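Fimbrial protein MyfA (Yersinia enterocolitica, PDB 5LND) is the major subunit of Myf fimbriae, a probable virulence factor of pathogenic Yersinia, and assembles into protease-resistant homopolymers. Local coordinates at residues F2-S15 / N120-E132. Sequence-based numbering, arbitrary orientation.
Sequences FSVEFKATENEIVS and NSKDISATKTVKE
Strand 3-8 and the part 120-130 of strand 118-130 run nearly parallel (15°) with axes 5.9 Å apart at closest approach, in an Ig-like beta sandwich completed by donor-strand complementation: the appended C-terminal strand, probably the donor, fills the groove between 3-8 and 97-108, pairing antiparallel with the latter, while 3-8 pairs with 22-30. Between them F2, V4 and F6 meet N120, K122, I124 and A126. The F2 ring stacks on the N120 amide, planes 16° apart, with N120 CB over its face 3.8 Å from the centroid and K122 CB at its edge. F6 offers one face to I124 CD1 in a CH-pi contact, while F6 CE2 meets A126 CB at 3.4 Å; F25 stacks on the same ring. I124 CG2 touches V4 CG1. A8 CB lies 3.3 Å from T127 O and also touches K128 CD.

Past A8 the first strand gives way to a loop that curls round K128. Bent at chi2 (69°), the lysine brings its ammonium to two backbone carbonyls: N11 O receives NZ in the carbonyl plane, T9 O from above its plane at 2.8 Å. I13 CD1 packs on K128 CE. A water joins I13 N to T129 O; then the backbones bridge directly at V14 and K131, with K131 N bonded to I13 O (2.7 Å) and S15 N to K131 O. Finally S15 OG donates to E132 OE1 at 2.8 Å, from above the carboxylate plane.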
loop_
_atom_site.group_PDB
_atom_site.type_symbol
_atom_site.label_atom_id
_atom_site.label_comp_id
_atom_site.label_asym_id
_atom_site.label_seq_id
_atom_site.Cartn_x
_atom_site.Cartn_y
_atom_site.Cartn_z
ATOM N N PHE B 2 19.389 -7.695 -29.578
ATOM C CA PHE B 2 18.927 -7.166 -28.295
ATOM C C PHE B 2 17.785 -8.009 -27.734
ATOM O O PHE B 2 16.802 -8.297 -28.428
ATOM C CB PHE B 2 18.491 -5.703 -28.450
ATOM C CG PHE B 2 17.452 -5.244 -27.438
ATOM C CD1 PHE B 2 17.835 -4.765 -26.188
ATOM C CD2 PHE B 2 16.095 -5.249 -27.757
ATOM C CE1 PHE B 2 16.888 -4.339 -25.268
ATOM C CE2 PHE B 2 15.153 -4.817 -26.842
ATOM C CZ PHE B 2 15.548 -4.364 -25.599
ATOM N N SER B 3 17.925 -8.389 -26.470
ATOM C CA SER B 3 16.934 -9.206 -25.800
ATOM C C SER B 3 16.915 -8.832 -24.334
ATOM O O SER B 3 17.921 -8.380 -23.793
ATOM C CB SER B 3 17.282 -10.679 -25.934
ATOM O OG SER B 3 18.315 -11.034 -25.039
ATOM N N VAL B 4 15.767 -9.013 -23.691
ATOM C CA VAL B 4 15.633 -8.770 -22.256
ATOM C C VAL B 4 14.909 -9.955 -21.635
ATOM O O VAL B 4 14.024 -10.526 -22.259
ATOM C CB VAL B 4 14.822 -7.488 -21.978
ATOM C CG1 VAL B 4 14.749 -7.198 -20.494
ATOM C CG2 VAL B 4 15.434 -6.315 -22.697
ATOM N N GLU B 5 15.295 -10.361 -20.433
ATOM C CA GLU B 5 14.446 -11.276 -19.677
ATOM C C GLU B 5 14.241 -10.774 -18.267
ATOM O O GLU B 5 15.191 -10.409 -17.591
ATOM C CB GLU B 5 14.994 -12.701 -19.643
ATOM C CG GLU B 5 14.196 -13.647 -18.711
ATOM C CD GLU B 5 12.783 -14.011 -19.215
ATOM O OE1 GLU B 5 11.957 -13.110 -19.489
ATOM O OE2 GLU B 5 12.486 -15.223 -19.312
ATOM N N PHE B 6 12.989 -10.770 -17.832
ATOM C CA PHE B 6 12.627 -10.283 -16.512
ATOM C C PHE B 6 11.623 -11.237 -15.866
ATOM O O PHE B 6 10.512 -11.416 -16.365
ATOM C CB PHE B 6 12.029 -8.887 -16.636
ATOM C CG PHE B 6 11.730 -8.237 -15.322
ATOM C CD1 PHE B 6 12.755 -7.862 -14.477
ATOM C CD2 PHE B 6 10.426 -7.982 -14.944
ATOM C CE1 PHE B 6 12.492 -7.253 -13.270
ATOM C CE2 PHE B 6 10.153 -7.366 -13.742
ATOM C CZ PHE B 6 11.191 -7.002 -12.904
ATOM N N LYS B 7 12.024 -11.854 -14.760
ATOM C CA LYS B 7 11.213 -12.866 -14.109
ATOM C C LYS B 7 11.233 -12.653 -12.617
ATOM O O LYS B 7 12.194 -12.111 -12.082
ATOM C CB LYS B 7 11.759 -14.261 -14.404
ATOM C CG LYS B 7 11.755 -14.640 -15.863
ATOM C CD LYS B 7 11.960 -16.134 -16.052
ATOM C CE LYS B 7 13.240 -16.604 -15.392
ATOM N NZ LYS B 7 13.607 -17.982 -15.827
ATOM N N ALA B 8 10.173 -13.082 -11.947
ATOM C CA ALA B 8 10.180 -13.114 -10.496
ATOM C C ALA B 8 11.148 -14.216 -10.098
ATOM O O ALA B 8 11.306 -15.197 -10.824
ATOM C CB ALA B 8 8.787 -13.384 -9.950
ATOM N N THR B 9 11.805 -14.061 -8.956
ATOM C CA THR B 9 12.751 -15.071 -8.510
ATOM C C THR B 9 12.041 -16.271 -7.896
ATOM O O THR B 9 10.823 -16.260 -7.733
ATOM C CB THR B 9 13.731 -14.514 -7.511
ATOM O OG1 THR B 9 13.007 -13.889 -6.451
ATOM C CG2 THR B 9 14.666 -13.507 -8.171
ATOM N N GLU B 10 12.811 -17.302 -7.552
ATOM C CA GLU B 10 12.251 -18.570 -7.079
ATOM C C GLU B 10 12.007 -18.604 -5.578
ATOM O O GLU B 10 11.190 -19.385 -5.100
ATOM C CB GLU B 10 13.147 -19.747 -7.479
ATOM C CG GLU B 10 12.972 -20.206 -8.927
ATOM C CD GLU B 10 13.946 -21.309 -9.308
ATOM O OE1 GLU B 10 14.717 -21.744 -8.426
ATOM O OE2 GLU B 10 13.942 -21.740 -10.482
ATOM N N ASN B 11 12.711 -17.754 -4.840
ATOM C CA ASN B 11 12.595 -17.760 -3.385
ATOM C C ASN B 11 11.196 -17.432 -2.862
ATOM O O ASN B 11 10.464 -16.626 -3.432
ATOM C CB ASN B 11 13.670 -16.880 -2.735
ATOM C CG ASN B 11 13.687 -15.481 -3.286
ATOM O OD1 ASN B 11 13.932 -15.275 -4.472
ATOM N ND2 ASN B 11 13.448 -14.502 -2.424
ATOM N N GLU B 12 10.822 -18.093 -1.779
ATOM C CA GLU B 12 9.478 -17.962 -1.250
ATOM C C GLU B 12 9.417 -16.779 -0.304
ATOM O O GLU B 12 10.265 -16.633 0.568
ATOM C CB GLU B 12 9.117 -19.250 -0.524
ATOM C CG GLU B 12 7.743 -19.295 0.099
ATOM C CD GLU B 12 7.453 -20.650 0.719
ATOM O OE1 GLU B 12 7.354 -20.724 1.961
ATOM O OE2 GLU B 12 7.334 -21.639 -0.035
ATOM N N ILE B 13 8.424 -15.922 -0.478
ATOM C CA ILE B 13 8.264 -14.817 0.445
ATOM C C ILE B 13 6.955 -14.948 1.222
ATOM O O ILE B 13 5.902 -15.261 0.655
ATOM C CB ILE B 13 8.362 -13.461 -0.266
ATOM C CG1 ILE B 13 9.600 -13.415 -1.165
ATOM C CG2 ILE B 13 8.437 -12.347 0.743
ATOM C CD1 ILE B 13 9.833 -12.076 -1.824
ATOM N N VAL B 14 7.044 -14.720 2.529
ATOM C CA VAL B 14 5.909 -14.805 3.437
ATOM C C VAL B 14 5.742 -13.417 4.012
ATOM O O VAL B 14 6.736 -12.718 4.213
ATOM C CB VAL B 14 6.208 -15.795 4.576
ATOM C CG1 VAL B 14 5.115 -15.783 5.631
ATOM C CG2 VAL B 14 6.379 -17.187 4.017
ATOM N N SER B 15 4.499 -13.005 4.241
ATOM C CA SER B 15 4.212 -11.718 4.872
ATOM C C SER B 15 4.932 -11.549 6.204
ATOM O O SER B 15 5.244 -12.530 6.877
ATOM C CB SER B 15 2.718 -11.560 5.096
ATOM O OG SER B 15 2.207 -12.655 5.820
ATOM N N ASN B 120 17.521 0.858 -28.516
ATOM C CA ASN B 120 16.535 -0.206 -28.377
ATOM C C ASN B 120 15.774 -0.054 -27.067
ATOM O O ASN B 120 16.356 0.297 -26.039
ATOM C CB ASN B 120 17.212 -1.579 -28.406
ATOM C CG ASN B 120 17.483 -2.081 -29.814
ATOM O OD1 ASN B 120 16.619 -2.021 -30.684
ATOM N ND2 ASN B 120 18.685 -2.596 -30.035
ATOM N N SER B 121 14.471 -0.301 -27.106
ATOM C CA SER B 121 13.691 -0.310 -25.877
ATOM C C SER B 121 12.603 -1.361 -25.918
ATOM O O SER B 121 12.188 -1.801 -26.989
ATOM C CB SER B 121 13.108 1.063 -25.556
ATOM O OG SER B 121 12.192 1.489 -26.542
ATOM N N LYS B 122 12.158 -1.764 -24.732
ATOM C CA LYS B 122 11.197 -2.848 -24.591
ATOM C C LYS B 122 10.578 -2.804 -23.203
ATOM O O LYS B 122 11.293 -2.632 -22.215
ATOM C CB LYS B 122 11.905 -4.189 -24.793
ATOM C CG LYS B 122 10.996 -5.404 -24.675
ATOM C CD LYS B 122 11.732 -6.709 -24.971
ATOM C CE LYS B 122 10.837 -7.703 -25.693
ATOM N NZ LYS B 122 9.484 -7.791 -25.091
ATOM N N ASP B 123 9.261 -2.968 -23.127
ATOM C CA ASP B 123 8.583 -3.056 -21.841
ATOM C C ASP B 123 8.836 -4.379 -21.127
ATOM O O ASP B 123 8.829 -5.445 -21.743
ATOM C CB ASP B 123 7.078 -2.950 -22.024
ATOM C CG ASP B 123 6.611 -1.558 -22.304
ATOM O OD1 ASP B 123 7.291 -0.581 -21.932
ATOM O OD2 ASP B 123 5.519 -1.464 -22.888
ATOM N N ILE B 124 9.002 -4.308 -19.813
ATOM C CA ILE B 124 9.075 -5.509 -19.003
ATOM C C ILE B 124 7.918 -5.524 -18.012
ATOM O O ILE B 124 7.355 -4.476 -17.692
ATOM C CB ILE B 124 10.414 -5.613 -18.258
ATOM C CG1 ILE B 124 10.711 -4.321 -17.501
ATOM C CG2 ILE B 124 11.539 -5.938 -19.222
ATOM C CD1 ILE B 124 11.918 -4.418 -16.624
ATOM N N SER B 125 7.563 -6.715 -17.541
ATOM C CA SER B 125 6.459 -6.882 -16.601
ATOM C C SER B 125 6.594 -8.246 -15.916
ATOM O O SER B 125 6.826 -9.267 -16.576
ATOM C CB SER B 125 5.110 -6.747 -17.327
ATOM O OG SER B 125 4.011 -6.775 -16.436
ATOM N N ALA B 126 6.493 -8.255 -14.591
ATOM C CA ALA B 126 6.522 -9.502 -13.829
ATOM C C ALA B 126 5.793 -9.338 -12.497
ATOM O O ALA B 126 5.660 -8.227 -11.983
ATOM C CB ALA B 126 7.952 -9.972 -13.598
ATOM N N THR B 127 5.312 -10.444 -11.940
ATOM C CA THR B 127 4.636 -10.397 -10.651
ATOM C C THR B 127 5.281 -11.379 -9.690
ATOM O O THR B 127 5.633 -12.483 -10.080
ATOM C CB THR B 127 3.121 -10.691 -10.771
ATOM O OG1 THR B 127 2.932 -12.045 -11.182
ATOM C CG2 THR B 127 2.459 -9.768 -11.775
ATOM N N LYS B 128 5.459 -10.956 -8.444
ATOM C CA LYS B 128 6.040 -11.807 -7.418
ATOM C C LYS B 128 4.998 -12.009 -6.323
ATOM O O LYS B 128 4.279 -11.080 -5.953
ATOM C CB LYS B 128 7.303 -11.158 -6.854
ATOM C CG LYS B 128 7.947 -11.878 -5.691
ATOM C CD LYS B 128 8.560 -13.183 -6.133
ATOM C CE LYS B 128 9.263 -13.844 -4.978
ATOM N NZ LYS B 128 9.696 -15.196 -5.361
ATOM N N THR B 129 4.894 -13.231 -5.825
ATOM C CA THR B 129 3.890 -13.540 -4.818
ATOM C C THR B 129 4.464 -13.315 -3.434
ATOM O O THR B 129 5.598 -13.692 -3.163
ATOM C CB THR B 129 3.422 -14.995 -4.948
ATOM O OG1 THR B 129 2.882 -15.202 -6.255
ATOM C CG2 THR B 129 2.368 -15.330 -3.904
ATOM N N VAL B 130 3.691 -12.676 -2.567
ATOM C CA VAL B 130 4.001 -12.685 -1.147
ATOM C C VAL B 130 2.907 -13.491 -0.466
ATOM O O VAL B 130 1.731 -13.140 -0.535
ATOM C CB VAL B 130 4.083 -11.274 -0.548
ATOM C CG1 VAL B 130 4.127 -11.354 0.959
ATOM C CG2 VAL B 130 5.313 -10.555 -1.060
ATOM N N LYS B 131 3.296 -14.590 0.167
ATOM C CA LYS B 131 2.338 -15.479 0.807
ATOM C C LYS B 131 1.913 -14.964 2.173
ATOM O O LYS B 131 2.670 -14.270 2.850
ATOM C CB LYS B 131 2.936 -16.871 0.957
ATOM C CG LYS B 131 3.385 -17.508 -0.348
ATOM C CD LYS B 131 2.229 -17.839 -1.281
ATOM C CE LYS B 131 2.684 -18.758 -2.414
ATOM N NZ LYS B 131 3.346 -19.991 -1.894
ATOM N N GLU B 132 0.689 -15.291 2.569
ATOM C CA GLU B 132 0.251 -14.988 3.921
ATOM C C GLU B 132 0.849 -16.003 4.887
ATOM O O GLU B 132 1.089 -17.163 4.537
ATOM C CB GLU B 132 -1.273 -14.994 4.006
ATOM C CG GLU B 132 -1.830 -14.320 5.241
ATOM C CD GLU B 132 -0.967 -13.178 5.722
ATOM O OE1 GLU B 132 -0.330 -13.336 6.784
ATOM O OE2 GLU B 132 -0.929 -12.128 5.050
ATOM O OXT GLU B 132 1.116 -15.683 6.044
HETATM O O HOH W 1 6.681 -16.273 -2.824
#